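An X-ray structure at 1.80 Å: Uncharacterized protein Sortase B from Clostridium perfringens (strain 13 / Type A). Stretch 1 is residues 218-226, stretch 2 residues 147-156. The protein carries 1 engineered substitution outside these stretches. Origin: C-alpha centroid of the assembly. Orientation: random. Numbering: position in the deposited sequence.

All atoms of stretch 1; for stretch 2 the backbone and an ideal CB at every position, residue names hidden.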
# COMPACT_ATOMS: atom_id res chain seq x y z
N ILE A 218 8.29 6.81 5.78
CA ILE A 218 7.35 7.69 5.07
C ILE A 218 5.99 7.00 4.91
O ILE A 218 5.94 5.83 4.62
CB ILE A 218 7.89 8.04 3.67
CG1 ILE A 218 9.34 8.55 3.77
CG2 ILE A 218 7.00 9.06 2.97
CD1 ILE A 218 10.03 8.77 2.44
N VAL A 219 4.91 7.73 5.19
CA VAL A 219 3.57 7.15 5.32
C VAL A 219 2.60 7.93 4.44
O VAL A 219 2.57 9.15 4.47
CB VAL A 219 3.05 7.19 6.77
CG1 VAL A 219 1.75 6.39 6.93
CG2 VAL A 219 4.11 6.68 7.75
N VAL A 220 1.78 7.20 3.68
CA VAL A 220 0.66 7.76 2.98
C VAL A 220 -0.64 7.04 3.41
O VAL A 220 -0.66 5.83 3.58
CB VAL A 220 0.82 7.66 1.45
CG1 VAL A 220 -0.47 8.09 0.77
CG2 VAL A 220 1.97 8.56 0.99
N VAL A 221 -1.63 7.83 3.80
CA VAL A 221 -2.93 7.29 4.21
C VAL A 221 -4.02 7.83 3.28
O VAL A 221 -4.06 9.02 2.93
CB VAL A 221 -3.27 7.63 5.68
CG1 VAL A 221 -4.34 6.71 6.22
CG2 VAL A 221 -2.01 7.53 6.57
N ALA A 222 -4.91 6.93 2.87
CA ALA A 222 -5.94 7.22 1.88
C ALA A 222 -7.25 6.58 2.33
O ALA A 222 -7.25 5.59 3.09
CB ALA A 222 -5.51 6.64 0.53
N LYS A 223 -8.36 7.23 1.99
CA LYS A 223 -9.70 6.71 2.28
C LYS A 223 -10.44 6.22 1.06
O LYS A 223 -10.38 6.81 -0.02
CB LYS A 223 -10.57 7.75 2.99
CG LYS A 223 -10.83 8.99 2.19
CD LYS A 223 -11.97 9.77 2.80
CE LYS A 223 -13.33 9.38 2.26
NZ LYS A 223 -14.43 10.07 2.98
N GLU A 224 -11.25 5.19 1.27
CA GLU A 224 -11.97 4.58 0.17
C GLU A 224 -13.05 5.52 -0.29
O GLU A 224 -13.77 6.09 0.52
CB GLU A 224 -12.57 3.24 0.54
CG GLU A 224 -13.07 2.52 -0.69
CD GLU A 224 -13.45 1.09 -0.42
OE1 GLU A 224 -13.30 0.60 0.74
OE2 GLU A 224 -13.85 0.44 -1.40
N ILE A 225 -13.12 5.71 -1.61
CA ILE A 225 -14.13 6.53 -2.22
C ILE A 225 -14.90 5.77 -3.28
O ILE A 225 -14.44 4.73 -3.77
CB ILE A 225 -13.53 7.78 -2.85
CG1 ILE A 225 -12.61 7.40 -4.01
CG2 ILE A 225 -12.80 8.59 -1.80
CD1 ILE A 225 -12.15 8.59 -4.82
N ASP A 226 -16.04 6.35 -3.65
CA ASP A 226 -17.05 5.73 -4.53
C ASP A 226 -17.89 4.66 -3.86
O ASP A 226 -19.05 4.46 -4.24
CB ASP A 226 -16.41 5.18 -5.79
CG ASP A 226 -16.14 6.25 -6.80
OD1 ASP A 226 -16.92 7.23 -6.83
OD2 ASP A 226 -15.07 6.21 -7.44
N UNK A 147 -12.33 -3.76 -8.33
CA UNK A 147 -11.50 -2.58 -8.26
C UNK A 147 -12.01 -1.66 -7.15
O UNK A 147 -13.21 -1.44 -7.04
CB UNK A 147 -11.48 -1.85 -9.61
N UNK A 148 -11.11 -1.18 -6.30
CA UNK A 148 -11.47 -0.12 -5.35
C UNK A 148 -10.49 1.04 -5.40
O UNK A 148 -9.39 0.90 -5.94
CB UNK A 148 -11.53 -0.68 -3.93
N UNK A 149 -11.02 2.23 -5.13
CA UNK A 149 -10.22 3.45 -5.18
C UNK A 149 -10.15 4.12 -3.80
O UNK A 149 -11.14 4.22 -3.11
CB UNK A 149 -10.80 4.42 -6.21
N UNK A 150 -8.95 4.57 -3.44
CA UNK A 150 -8.69 5.28 -2.18
C UNK A 150 -8.06 6.65 -2.45
O UNK A 150 -7.24 6.80 -3.36
CB UNK A 150 -7.78 4.45 -1.28
N UNK A 151 -8.59 7.70 -1.81
CA UNK A 151 -8.04 9.02 -2.04
C UNK A 151 -7.11 9.41 -0.89
O UNK A 151 -7.47 9.29 0.25
CB UNK A 151 -9.16 10.05 -2.20
N UNK A 152 -5.88 9.74 -1.25
CA UNK A 152 -4.83 10.08 -0.29
C UNK A 152 -5.19 11.36 0.40
O UNK A 152 -5.49 12.36 -0.28
CB UNK A 152 -3.46 10.20 -0.97
N UNK A 153 -5.16 11.34 1.72
CA UNK A 153 -5.49 12.53 2.53
C UNK A 153 -4.36 12.92 3.50
O UNK A 153 -4.41 13.97 4.14
CB UNK A 153 -6.77 12.28 3.32
N UNK A 154 -3.43 12.01 3.71
CA UNK A 154 -2.32 12.28 4.66
C UNK A 154 -1.00 11.80 4.09
O UNK A 154 -0.90 10.68 3.61
CB UNK A 154 -2.58 11.60 6.01
N UNK A 155 0.05 12.60 4.27
CA UNK A 155 1.41 12.15 4.01
C UNK A 155 2.31 12.71 5.12
O UNK A 155 2.12 13.83 5.58
CB UNK A 155 1.89 12.59 2.63
N UNK A 156 3.14 11.84 5.68
CA UNK A 156 4.07 12.25 6.73
C UNK A 156 5.28 11.34 6.86
O UNK A 156 5.30 10.22 6.34
CB UNK A 156 3.34 12.31 8.07

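The two strands run antiparallel, and their backbone hydrogen bonds fix which positions of stretch 2 meet which residues of stretch 1. Position 147 has nothing of stretch 1 within 5.5 Å of its ideal CB, so almost any side chain would fit; it is Lys-147, which makes no contact here.

At 148 the CB points toward stretch 1 and lies 3.6 Å from Glu-224 OE2. A small or polar residue suits this place beside a carboxylate, as would a basic one. The deposited Ser-148 meets Glu-224 through its CB without a hydrogen bond.

Position 149 offers its CB to Ile-225 CG1 at 4.1 Å, with Asp-226 OD2 at 4.8 Å, a setting for a beta-branched or mixed side chain. Thr-149 places CG2 3.9 Å from Ile-225 CG1. Its backbone N donates to a water, 2.9 Å away, that in turn donates to Ile-225 O.

The CB of 150 sits 3.6 Å from Ala-222 CB. The small alanine and the extended Glu-224 leave room for something long and flat, although an aliphatic chain could also serve. It is Phe-150, whose ring takes Glu-224 CB over one face, 4.0 Å from the ring centroid.

At 151 the CB is 3.9 Å from Ile-225 CG2, and extended residues with an aliphatic stem suit it. Glu-151 packs its CB against that methyl, while its backbone N and O pair with Lys-223 O and N at 2.7 and 2.8 Å.

Position 152 faces Val-220 CG1 and Ala-222 CB, favouring a branched aliphatic. Ile-152 brings CG2 to 3.5 Å from Val-220 CG1.

The register slips by one residue here. Position 153, with phi/psi of -124/-16, departs from extended geometry, and its N and that of 154 both donate to Val-221 O, forming a beta bulge. The CB points sideways and lies 4.3 Å from Val-221 O, so a long side chain, aromatic or aliphatic, could turn back along the neighbouring strand, while a smaller one would make less of the contact. Phe-153 does turn back, setting CZ 3.5 Å from Val-221 CG1 and laying one ring face over Val-221 O.

At 154 the CB approaches Val-221 CB to 4.0 Å, where a small residue is comfortable; Ser-154 fits, its OG hydrogen-bonded elsewhere in the structure.

Position 155 looks onto Val-220 CG2 at 4.4 Å, apt for valine or isoleucine. Val-155 puts CG2 4.1 Å from that methyl.

The CB of 156 is 4.9 Å from Val-219 O, leaving space for a large side chain to reach the valines at 219 and 221. Tyr-156 fills it: Val-219 CB lies over one ring face, 3.8 Å from the centroid, and Val-221 CG2 is 4.2 Å from CE1.

Stretch 2 (147-156) KSTFEIFSVY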
# COMPACT_ATOMS: atom_id res chain seq x y z
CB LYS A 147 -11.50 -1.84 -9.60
CG LYS A 147 -10.95 -0.43 -9.51
CD LYS A 147 -11.11 0.34 -10.82
CE LYS A 147 -10.25 -0.24 -11.92
NZ LYS A 147 -10.15 0.68 -13.09
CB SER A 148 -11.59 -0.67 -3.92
OG SER A 148 -10.40 -1.26 -3.47
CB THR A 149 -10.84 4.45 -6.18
OG1 THR A 149 -11.00 3.80 -7.44
CG2 THR A 149 -9.94 5.67 -6.34
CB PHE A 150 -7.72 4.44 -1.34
CG PHE A 150 -8.32 3.16 -0.83
CD1 PHE A 150 -8.43 2.06 -1.65
CD2 PHE A 150 -8.59 3.01 0.53
CE1 PHE A 150 -8.94 0.86 -1.16
CE2 PHE A 150 -9.24 1.87 0.99
CZ PHE A 150 -9.43 0.79 0.13
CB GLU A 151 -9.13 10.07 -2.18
CG GLU A 151 -8.57 11.40 -2.62
CD GLU A 151 -9.62 12.49 -2.76
OE1 GLU A 151 -10.82 12.15 -2.83
OE2 GLU A 151 -9.21 13.63 -3.03
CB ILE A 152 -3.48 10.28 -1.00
CG1 ILE A 152 -3.00 8.93 -1.54
CG2 ILE A 152 -2.46 10.87 -0.04
CD1 ILE A 152 -1.86 9.03 -2.53
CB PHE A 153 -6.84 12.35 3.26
CG PHE A 153 -6.83 11.30 4.33
CD1 PHE A 153 -6.40 11.60 5.60
CD2 PHE A 153 -7.09 9.96 4.00
CE1 PHE A 153 -6.27 10.61 6.56
CE2 PHE A 153 -7.09 8.99 4.98
CZ PHE A 153 -6.73 9.33 6.29
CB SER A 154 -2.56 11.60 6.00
OG SER A 154 -1.49 11.90 6.90
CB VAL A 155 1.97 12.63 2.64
CG1 VAL A 155 1.93 14.16 2.53
CG2 VAL A 155 3.39 12.15 2.45
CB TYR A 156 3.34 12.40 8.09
CG TYR A 156 2.71 11.14 8.65
CD1 TYR A 156 1.41 10.76 8.30
CD2 TYR A 156 3.42 10.31 9.51
CE1 TYR A 156 0.84 9.61 8.79
CE2 TYR A 156 2.83 9.21 10.10
CZ TYR A 156 1.57 8.82 9.68
OH TYR A 156 0.99 7.68 10.19
O HOH W 1 -13.83 2.28 -4.35
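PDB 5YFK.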